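Local structure of S-adenosyl-L-methionine methyl transferase (Ruegeria pomeroyi DSS-3, 3IHT) at residues A[28-33]-A[52-57]; A[86-91]-A[97-102]. The protein binds S-adenosylmethionine in a Rossmann-like fold and probably transfers its methyl group to an acceptor substrate. All blocks are in the same frame, centred on the assembly; numbering follows the deposited sequence. Where two conformers were deposited one is given.

Overall arrangement
From the N terminus, helix 15-36 comes first, then strand 44-47, and the chain turns past the methionine end of S-adenosylmethionine into helix 53-61. Contact 1 closes this first loop by joining the two helices. Strand 67-71 follows, and then the edge strand 87-89, from which contact 2 opens. The chain turns at the adenine into helix 92-103, whose middle and end fold back on that strand. The two contacts follow in series and neither nests in nor crosses the other. The centres of contact 1 and contact 2 are about 21 Å apart, on opposite sides of the chain's centre. One ligand touches both, its carboxylate and amino group at contact 1 and its adenine at contact 2.

Contact 1 of 2, residues A[28-33]-A[52-57]; sequences ACLEHA and GRTYHH. With SAM (S-adenosylmethionine), chain C.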
ATOM      1  N   ALA A  28      -5.570 -11.171   6.277  1.00 18.50           N
ATOM      2  CA  ALA A  28      -5.977 -12.594   6.462  1.00 17.28           C
ATOM      3  C   ALA A  28      -5.296 -13.193   7.705  1.00 16.30           C
ATOM      4  O   ALA A  28      -5.955 -13.803   8.550  1.00 16.53           O
ATOM      5  CB  ALA A  28      -5.638 -13.427   5.166  1.00 18.35           C
ATOM      6  N   CYS A  29      -3.996 -12.961   7.827  1.00 16.94           N
ATOM      7  CA  CYS A  29      -3.199 -13.509   8.938  1.00 17.05           C
ATOM      8  C   CYS A  29      -3.589 -12.900  10.272  1.00 17.08           C
ATOM      9  O   CYS A  29      -3.725 -13.605  11.268  1.00 15.98           O
ATOM     10  CB  CYS A  29      -1.710 -13.355   8.666  1.00 17.06           C
ATOM     11  SG  CYS A  29      -1.137 -14.476   7.373  1.00 18.65           S
ATOM     12  N   LEU A  30      -3.785 -11.581  10.305  1.00 16.80           N
ATOM     13  CA  LEU A  30      -4.192 -10.945  11.566  1.00 17.00           C
ATOM     14  C   LEU A  30      -5.575 -11.344  12.035  1.00 17.09           C
ATOM     15  O   LEU A  30      -5.768 -11.611  13.215  1.00 17.42           O
ATOM     16  CB  LEU A  30      -4.105  -9.422  11.499  1.00 17.11           C
ATOM     17  CG  LEU A  30      -2.657  -8.932  11.460  1.00 17.44           C
ATOM     18  CD1 LEU A  30      -2.599  -7.414  11.201  1.00 19.80           C
ATOM     19  CD2 LEU A  30      -1.875  -9.278  12.735  1.00 18.60           C
ATOM     20  N   GLU A  31      -6.548 -11.411  11.128  1.00 16.69           N
ATOM     21  CA  GLU A  31      -7.886 -11.828  11.518  1.00 17.53           C
ATOM     22  C   GLU A  31      -7.876 -13.272  12.043  1.00 17.28           C
ATOM     23  O   GLU A  31      -8.475 -13.582  13.083  1.00 16.90           O
ATOM     24  CB  GLU A  31      -8.881 -11.613  10.372  1.00 17.75           C
ATOM     25  CG  GLU A  31      -9.194 -10.109  10.161  1.00 18.82           C
ATOM     26  CD  GLU A  31     -10.165  -9.814   9.051  1.00 18.49           C
ATOM     27  OE1 GLU A  31     -10.854 -10.740   8.604  1.00 21.46           O
ATOM     28  OE2 GLU A  31     -10.228  -8.654   8.587  1.00 19.28           O
ATOM     29  N   HIS A  32      -7.113 -14.121  11.369  1.00 16.54           N
ATOM     30  CA  HIS A  32      -6.936 -15.501  11.801  1.00 17.07           C
ATOM     31  C   HIS A  32      -6.264 -15.546  13.185  1.00 16.77           C
ATOM     32  O   HIS A  32      -6.742 -16.233  14.084  1.00 16.79           O
ATOM     33  CB  HIS A  32      -6.104 -16.269  10.766  1.00 17.56           C
ATOM     34  CG  HIS A  32      -5.797 -17.684  11.146  1.00 17.83           C
ATOM     35  ND1 HIS A  32      -6.774 -18.648  11.318  1.00 18.69           N
ATOM     36  CD2 HIS A  32      -4.613 -18.302  11.385  1.00 20.51           C
ATOM     37  CE1 HIS A  32      -6.202 -19.793  11.657  1.00 20.53           C
ATOM     38  NE2 HIS A  32      -4.892 -19.617  11.674  1.00 19.92           N
ATOM     39  N   ALA A  33      -5.174 -14.793  13.333  1.00 16.35           N
ATOM     40  CA  ALA A  33      -4.392 -14.789  14.577  1.00 16.76           C
ATOM     41  C   ALA A  33      -5.206 -14.258  15.771  1.00 16.86           C
ATOM     42  O   ALA A  33      -5.132 -14.824  16.868  1.00 16.85           O
ATOM     43  CB  ALA A  33      -3.078 -14.031  14.420  1.00 16.49           C
ATOM     44  N   GLY A  52      -0.415   3.674   9.854  1.00 15.88           N
ATOM     45  CA  GLY A  52      -1.306   3.161  10.874  1.00 16.84           C
ATOM     46  C   GLY A  52      -2.467   2.300  10.386  1.00 16.80           C
ATOM     47  O   GLY A  52      -3.432   2.052  11.144  1.00 15.68           O
ATOM     48  N   ARG A  53      -2.393   1.788   9.140  1.00 17.47           N
ATOM     49  CA  ARG A  53      -3.488   0.962   8.611  1.00 17.66           C
ATOM     50  C   ARG A  53      -3.709  -0.344   9.318  1.00 17.48           C
ATOM     51  O   ARG A  53      -4.855  -0.699   9.604  1.00 17.80           O
ATOM     52  CB  ARG A  53      -3.383   0.747   7.083  1.00 18.09           C
ATOM     53  CG  ARG A  53      -3.482   2.055   6.292  1.00 17.22           C
ATOM     54  CD  ARG A  53      -3.633   1.859   4.782  1.00 19.26           C
ATOM     55  NE  ARG A  53      -3.795   3.125   4.093  1.00 18.21           N
ATOM     56  CZ  ARG A  53      -2.805   3.915   3.676  1.00 19.16           C
ATOM     57  NH1 ARG A  53      -1.523   3.587   3.872  1.00 21.55           N
ATOM     58  NH2 ARG A  53      -3.106   5.058   3.075  1.00 21.98           N
ATOM     59  N   THR A  54      -2.647  -1.091   9.628  1.00 16.50           N
ATOM     60  CA  THR A  54      -2.856  -2.355  10.335  0.50 15.64           C
ATOM     61  C   THR A  54      -3.255  -2.057  11.764  1.00 16.61           C
ATOM     62  O   THR A  54      -4.035  -2.811  12.320  1.00 16.68           O
ATOM     63  CB  THR A  54      -1.679  -3.404  10.334  0.50 14.40           C
ATOM     64  OG1 THR A  54      -0.440  -2.780  10.704  0.50  9.97           O
ATOM     65  CG2 THR A  54      -1.578  -4.135   8.938  0.50 11.74           C
ATOM     66  N   TYR A  55      -2.728  -0.993  12.357  1.00 16.47           N
ATOM     67  CA  TYR A  55      -3.165  -0.612  13.703  1.00 16.52           C
ATOM     68  C   TYR A  55      -4.686  -0.319  13.706  1.00 15.41           C
ATOM     69  O   TYR A  55      -5.418  -0.783  14.579  1.00 15.74           O
ATOM     70  CB  TYR A  55      -2.371   0.566  14.225  1.00 16.79           C
ATOM     71  CG  TYR A  55      -2.906   1.058  15.567  1.00 16.42           C
ATOM     72  CD1 TYR A  55      -2.918   0.239  16.705  1.00 16.95           C
ATOM     73  CD2 TYR A  55      -3.334   2.361  15.692  1.00 18.77           C
ATOM     74  CE1 TYR A  55      -3.456   0.706  17.952  1.00 15.85           C
ATOM     75  CE2 TYR A  55      -3.871   2.862  16.911  1.00 19.20           C
ATOM     76  CZ  TYR A  55      -3.909   2.027  18.040  1.00 17.40           C
ATOM     77  OH  TYR A  55      -4.430   2.542  19.224  1.00 15.75           O
ATOM     78  N   HIS A  56      -5.146   0.426  12.731  1.00 16.01           N
ATOM     79  CA  HIS A  56      -6.564   0.743  12.592  1.00 15.87           C
ATOM     80  C   HIS A  56      -7.387  -0.532  12.468  1.00 16.62           C
ATOM     81  O   HIS A  56      -8.449  -0.659  13.077  1.00 16.19           O
ATOM     82  CB  HIS A  56      -6.787   1.627  11.373  1.00 16.91           C
ATOM     83  CG  HIS A  56      -8.165   2.236  11.296  1.00 16.95           C
ATOM     84  ND1 HIS A  56      -9.202   1.650  10.604  1.00 16.28           N
ATOM     85  CD2 HIS A  56      -8.671   3.374  11.834  1.00 19.93           C
ATOM     86  CE1 HIS A  56     -10.285   2.406  10.705  1.00 17.61           C
ATOM     87  NE2 HIS A  56      -9.989   3.455  11.455  1.00 16.54           N
ATOM     88  N   HIS A  57      -6.872  -1.479  11.681  1.00 16.43           N
ATOM     89  CA  HIS A  57      -7.527  -2.778  11.498  1.00 16.45           C
ATOM     90  C   HIS A  57      -7.605  -3.549  12.818  1.00 16.23           C
ATOM     91  O   HIS A  57      -8.664  -4.096  13.162  1.00 16.98           O
ATOM     92  CB  HIS A  57      -6.782  -3.609  10.438  1.00 16.57           C
ATOM     93  CG  HIS A  57      -7.621  -4.696   9.851  1.00 16.70           C
ATOM     94  ND1 HIS A  57      -8.594  -4.439   8.903  1.00 16.31           N
ATOM     95  CD2 HIS A  57      -7.675  -6.026  10.109  1.00 17.06           C
ATOM     96  CE1 HIS A  57      -9.178  -5.578   8.572  1.00 19.70           C
ATOM     97  NE2 HIS A  57      -8.655  -6.552   9.302  1.00 17.63           N
TER
HETATM   98  N   SAM C 200       1.971  -1.776   9.394  1.00 22.92           N
HETATM   99  CA  SAM C 200       1.911  -0.301   9.115  1.00 22.42           C
HETATM  100  C   SAM C 200       0.586   0.087   8.419  1.00 22.09           C
HETATM  101  O   SAM C 200       0.352   1.263   8.046  1.00 20.79           O
HETATM  102  OXT SAM C 200      -0.231  -0.818   8.124  1.00 22.28           O
HETATM  103  CB  SAM C 200       3.145   0.198   8.336  1.00 22.44           C
HETATM  104  CG  SAM C 200       4.468   0.195   9.136  1.00 22.24           C
HETATM  105  SD  SAM C 200       5.896   0.914   8.206  1.00 17.48           S
HETATM  106  CE  SAM C 200       6.015  -0.346   6.896  1.00 27.12           C
HETATM  107  C5' SAM C 200       7.261   0.444   9.356  1.00 26.02           C
HETATM  108  C4' SAM C 200       7.308   1.206  10.672  1.00 26.28           C
HETATM  109  O4' SAM C 200       8.239   0.537  11.549  1.00 26.05           O
HETATM  110  C3' SAM C 200       7.783   2.658  10.549  1.00 25.67           C
HETATM  111  O3' SAM C 200       6.865   3.577  11.143  1.00 26.14           O
HETATM  112  C2' SAM C 200       9.151   2.677  11.225  1.00 25.41           C
HETATM  113  O2' SAM C 200       9.567   3.906  11.850  1.00 23.79           O
HETATM  114  C1' SAM C 200       8.995   1.541  12.224  1.00 25.64           C
HETATM  115  N9  SAM C 200      10.304   0.998  12.674  1.00 26.66           N
HETATM  116  C8  SAM C 200      11.266   0.396  11.884  1.00 28.25           C
HETATM  117  N7  SAM C 200      12.306   0.020  12.671  1.00 27.36           N
HETATM  118  C5  SAM C 200      12.033   0.380  13.949  1.00 26.91           C
HETATM  119  C6  SAM C 200      12.749   0.223  15.137  1.00 25.59           C
HETATM  120  N6  SAM C 200      13.980  -0.340  15.156  1.00 22.57           N
HETATM  121  N1  SAM C 200      12.152   0.674  16.301  1.00 21.32           N
HETATM  122  C2  SAM C 200      10.916   1.285  16.327  1.00 23.47           C
HETATM  123  N3  SAM C 200      10.215   1.452  15.132  1.00 24.37           N
HETATM  124  C4  SAM C 200      10.768   0.991  13.974  1.00 25.98           C
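Glu31 on helix 15-36 and His57 on helix 53-61 join two helices beside the S-adenosylmethionine site through a His-carboxylate hydrogen bond. NE2 of His57 donates to OE2 of Glu31 at 2.7 Å. The bond is bent, with an angle of 142° at the hydrogen, and uses the anti lone pair of OE2. Carboxylate and imidazole are nearly coplanar, 5° apart, and meet edge to edge. The ring is fixed at its other nitrogen too, since ND1 of His57 bonds to Ser14 OG of the second subunit.

Helix 53-61 starts at the glycine-rich turn of the Rossmann-like methyltransferase fold, with Gly52 as N-cap. Its first turn grips the ligand carboxylate: the N atoms of Gly52 and Arg53 both bond to SAM O, and Thr54 N bonds to SAM OXT at 2.9 Å. Two conformers of Thr54 were deposited, so its side-chain contacts are less certain. In the one given, CG2 of Thr54 lies 4.1 Å from CD1 of Leu30, and the two side chains cross at about a right angle. Thr54 OG1, between its own backbone N and carbonyl carbon (chi1 49°), accepts from SAM N at 2.9 Å and also bonds to Glu46 OE2.

Contact 2 of 2, residues A[86-91]-A[97-102]; sequences QLILGD and PATLER. With SAM (S-adenosylmethionine), chain C.
Ile88 and Thr99 point at each other tip to tip across a strand-helix contact. CG2 of Ile88 is 3.7 Å from OG1 of Thr99, and CD1 of Ile88 is 4.1 Å from CG2 of Thr99. These are van der Waals contacts. OG1 of Thr99 is bonded to the backbone O of Thr95, one helical turn earlier.

Arg102 approaches differently. With CG anti to the backbone N (chi1 -175°) and the chain extended as far as NE, it runs past Ile88 in the opposite direction. The edge of its guanidinium, at NH1, comes 4.1 Å from CG1 of Ile88. NH1 also donates to water 1 at 3.0 Å, and the water lies in the guanidinium plane. The same water donates to the backbone O of Leu87 at 3.2 Å, so it bridges helix and strand.

Past the strand, Asp91 OD1 accepts from the adenine amino group, SAM N6, at 3.1 Å and a fairly straight 163°. The Asp91 side chain also caps the following helix, and its OD2 forms a salt bridge with Arg93. Without the carboxylate, as with an alanine here, N6 would probably lose this acceptor, the helix its side-chain cap and Arg93 its charged partner.

The unit is the strand-to-helix half of a Rossmann-type crossover. Strand 87-89 is the outermost on its side within the chain and pairs in parallel with strand 67-71. Phe70 of that strand touches both Ile88 and Thr99, at the interface of helix 92-103 with the sheet.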
ATOM      1  N   GLN A  86      -0.682   3.796  25.530  1.00 16.46           N
ATOM      2  CA  GLN A  86      -0.453   2.566  24.772  1.00 17.77           C
ATOM      3  C   GLN A  86       0.647   2.698  23.736  1.00 17.05           C
ATOM      4  O   GLN A  86       0.849   1.790  22.931  1.00 17.89           O
ATOM      5  CB  GLN A  86      -1.742   2.067  24.152  1.00 17.91           C
ATOM      6  CG  GLN A  86      -2.577   1.209  25.149  1.00 21.34           C
ATOM      7  CD  GLN A  86      -3.280   2.066  26.110  1.00 22.54           C
ATOM      8  OE1 GLN A  86      -3.995   2.973  25.709  1.00 27.21           O
ATOM      9  NE2 GLN A  86      -3.069   1.824  27.398  1.00 23.85           N
ATOM     10  N   LEU A  87       1.373   3.811  23.776  1.00 16.49           N
ATOM     11  CA  LEU A  87       2.522   4.009  22.912  1.00 16.29           C
ATOM     12  C   LEU A  87       3.796   3.699  23.688  1.00 15.63           C
ATOM     13  O   LEU A  87       3.995   4.204  24.783  1.00 15.09           O
ATOM     14  CB  LEU A  87       2.528   5.440  22.427  1.00 16.38           C
ATOM     15  CG  LEU A  87       3.722   5.897  21.631  1.00 19.79           C
ATOM     16  CD1 LEU A  87       3.857   5.089  20.296  1.00 20.04           C
ATOM     17  CD2 LEU A  87       3.611   7.427  21.390  1.00 22.23           C
ATOM     18  N   ILE A  88       4.635   2.861  23.096  1.00 15.32           N
ATOM     19  CA  ILE A  88       5.961   2.543  23.606  1.00 15.81           C
ATOM     20  C   ILE A  88       6.936   3.119  22.613  1.00 16.01           C
ATOM     21  O   ILE A  88       7.233   2.532  21.543  1.00 16.85           O
ATOM     22  CB  ILE A  88       6.118   1.018  23.816  1.00 15.39           C
ATOM     23  CG1 ILE A  88       5.127   0.567  24.888  1.00 17.72           C
ATOM     24  CG2 ILE A  88       7.599   0.678  24.277  1.00 16.88           C
ATOM     25  CD1 ILE A  88       4.932  -0.940  25.053  1.00 18.28           C
ATOM     26  N   LEU A  89       7.419   4.300  22.945  1.00 16.78           N
ATOM     27  CA  LEU A  89       8.181   5.103  22.010  0.50 16.86           C
ATOM     28  C   LEU A  89       9.676   4.817  22.120  1.00 17.04           C
ATOM     29  O   LEU A  89      10.243   4.790  23.220  1.00 16.46           O
ATOM     30  CB  LEU A  89       7.901   6.594  22.261  0.50 17.01           C
ATOM     31  CG  LEU A  89       8.565   7.589  21.313  0.50 15.80           C
ATOM     32  CD1 LEU A  89       7.862   7.624  19.993  0.50 13.42           C
ATOM     33  CD2 LEU A  89       8.595   8.994  21.955  0.50 16.91           C
ATOM     34  N   GLY A  90      10.300   4.624  20.973  1.00 17.52           N
ATOM     35  CA  GLY A  90      11.740   4.430  20.895  1.00 18.02           C
ATOM     36  C   GLY A  90      12.076   3.297  19.935  1.00 18.52           C
ATOM     37  O   GLY A  90      11.234   2.777  19.206  1.00 19.05           O
ATOM     38  N   ASP A  91      13.330   2.943  19.946  1.00 19.15           N
ATOM     39  CA  ASP A  91      13.820   1.891  19.078  1.00 20.02           C
ATOM     40  C   ASP A  91      13.527   0.562  19.751  1.00 18.52           C
ATOM     41  O   ASP A  91      13.935   0.361  20.896  1.00 18.09           O
ATOM     42  CB  ASP A  91      15.319   2.065  18.906  1.00 20.00           C
ATOM     43  CG  ASP A  91      15.867   1.193  17.788  1.00 25.70           C
ATOM     44  OD1 ASP A  91      15.618  -0.026  17.782  1.00 24.77           O
ATOM     45  OD2 ASP A  91      16.505   1.748  16.868  1.00 34.11           O
ATOM     46  N   PRO A  97      13.257  -5.109  25.299  1.00 18.30           N
ATOM     47  CA  PRO A  97      13.748  -5.589  26.592  1.00 18.60           C
ATOM     48  C   PRO A  97      13.177  -4.807  27.781  1.00 17.73           C
ATOM     49  O   PRO A  97      12.856  -5.381  28.807  1.00 17.48           O
ATOM     50  CB  PRO A  97      15.260  -5.379  26.497  1.00 19.91           C
ATOM     51  CG  PRO A  97      15.564  -5.423  25.079  1.00 19.80           C
ATOM     52  CD  PRO A  97      14.348  -4.889  24.340  1.00 18.54           C
ATOM     53  N   ALA A  98      13.016  -3.505  27.633  1.00 18.82           N
ATOM     54  CA  ALA A  98      12.408  -2.681  28.701  1.00 18.53           C
ATOM     55  C   ALA A  98      10.954  -3.122  29.008  1.00 18.92           C
ATOM     56  O   ALA A  98      10.517  -3.201  30.193  1.00 18.89           O
ATOM     57  CB  ALA A  98      12.449  -1.200  28.332  1.00 18.36           C
ATOM     58  N   THR A  99      10.208  -3.401  27.949  1.00 17.91           N
ATOM     59  CA  THR A  99       8.827  -3.820  28.076  1.00 18.02           C
ATOM     60  C   THR A  99       8.743  -5.211  28.711  1.00 18.57           C
ATOM     61  O   THR A  99       7.817  -5.493  29.464  1.00 19.62           O
ATOM     62  CB  THR A  99       8.105  -3.765  26.709  1.00 17.66           C
ATOM     63  OG1 THR A  99       8.189  -2.414  26.214  1.00 18.39           O
ATOM     64  CG2 THR A  99       6.641  -4.194  26.858  1.00 16.94           C
ATOM     65  N   LEU A 100       9.696  -6.091  28.403  1.00 19.28           N
ATOM     66  CA  LEU A 100       9.707  -7.415  29.028  1.00 19.73           C
ATOM     67  C   LEU A 100       9.827  -7.318  30.555  1.00 20.86           C
ATOM     68  O   LEU A 100       9.186  -8.084  31.280  1.00 20.41           O
ATOM     69  CB  LEU A 100      10.835  -8.285  28.476  1.00 20.00           C
ATOM     70  CG  LEU A 100      10.756  -9.781  28.820  1.00 20.30           C
ATOM     71  CD1 LEU A 100       9.540 -10.504  28.128  1.00 19.40           C
ATOM     72  CD2 LEU A 100      12.083 -10.442  28.417  1.00 21.12           C
ATOM     73  N   GLU A 101      10.653  -6.392  31.034  1.00 21.51           N
ATOM     74  CA  GLU A 101      10.761  -6.159  32.487  1.00 22.75           C
ATOM     75  C   GLU A 101       9.437  -5.661  33.073  1.00 23.30           C
ATOM     76  O   GLU A 101       9.063  -6.014  34.195  1.00 23.94           O
ATOM     77  CB  GLU A 101      11.867  -5.156  32.790  1.00 23.26           C
ATOM     78  CG  GLU A 101      13.243  -5.585  32.268  1.00 24.22           C
ATOM     79  N   ARG A 102       8.720  -4.864  32.305  1.00 24.03           N
ATOM     80  CA  ARG A 102       7.474  -4.254  32.736  1.00 24.68           C
ATOM     81  C   ARG A 102       6.309  -5.272  32.741  1.00 24.54           C
ATOM     82  O   ARG A 102       5.596  -5.396  33.747  1.00 24.61           O
ATOM     83  CB  ARG A 102       7.198  -3.072  31.794  1.00 25.96           C
ATOM     84  CG  ARG A 102       6.016  -2.195  32.103  1.00 28.91           C
ATOM     85  CD  ARG A 102       5.838  -1.161  30.967  1.00 32.36           C
ATOM     86  NE  ARG A 102       4.595  -0.413  31.113  1.00 33.38           N
ATOM     87  CZ  ARG A 102       4.028   0.340  30.165  1.00 32.90           C
ATOM     88  NH1 ARG A 102       4.587   0.494  28.958  1.00 29.17           N
ATOM     89  NH2 ARG A 102       2.879   0.953  30.444  1.00 34.23           N
TER
HETATM   90  N   SAM C 200       1.971  -1.776   9.394  1.00 22.92           N
HETATM   91  CA  SAM C 200       1.911  -0.301   9.115  1.00 22.42           C
HETATM   92  C   SAM C 200       0.586   0.087   8.419  1.00 22.09           C
HETATM   93  O   SAM C 200       0.352   1.263   8.046  1.00 20.79           O
HETATM   94  OXT SAM C 200      -0.231  -0.818   8.124  1.00 22.28           O
HETATM   95  CB  SAM C 200       3.145   0.198   8.336  1.00 22.44           C
HETATM   96  CG  SAM C 200       4.468   0.195   9.136  1.00 22.24           C
HETATM   97  SD  SAM C 200       5.896   0.914   8.206  1.00 17.48           S
HETATM   98  CE  SAM C 200       6.015  -0.346   6.896  1.00 27.12           C
HETATM   99  C5' SAM C 200       7.261   0.444   9.356  1.00 26.02           C
HETATM  100  C4' SAM C 200       7.308   1.206  10.672  1.00 26.28           C
HETATM  101  O4' SAM C 200       8.239   0.537  11.549  1.00 26.05           O
HETATM  102  C3' SAM C 200       7.783   2.658  10.549  1.00 25.67           C
HETATM  103  O3' SAM C 200       6.865   3.577  11.143  1.00 26.14           O
HETATM  104  C2' SAM C 200       9.151   2.677  11.225  1.00 25.41           C
HETATM  105  O2' SAM C 200       9.567   3.906  11.850  1.00 23.79           O
HETATM  106  C1' SAM C 200       8.995   1.541  12.224  1.00 25.64           C
HETATM  107  N9  SAM C 200      10.304   0.998  12.674  1.00 26.66           N
HETATM  108  C8  SAM C 200      11.266   0.396  11.884  1.00 28.25           C
HETATM  109  N7  SAM C 200      12.306   0.020  12.671  1.00 27.36           N
HETATM  110  C5  SAM C 200      12.033   0.380  13.949  1.00 26.91           C
HETATM  111  C6  SAM C 200      12.749   0.223  15.137  1.00 25.59           C
HETATM  112  N6  SAM C 200      13.980  -0.340  15.156  1.00 22.57           N
HETATM  113  N1  SAM C 200      12.152   0.674  16.301  1.00 21.32           N
HETATM  114  C2  SAM C 200      10.916   1.285  16.327  1.00 23.47           C
HETATM  115  N3  SAM C 200      10.215   1.452  15.132  1.00 24.37           N
HETATM  116  C4  SAM C 200      10.768   0.991  13.974  1.00 25.98           C
HETATM  117  O   HOH W   1       2.961   2.440  27.297  1.00 30.32           O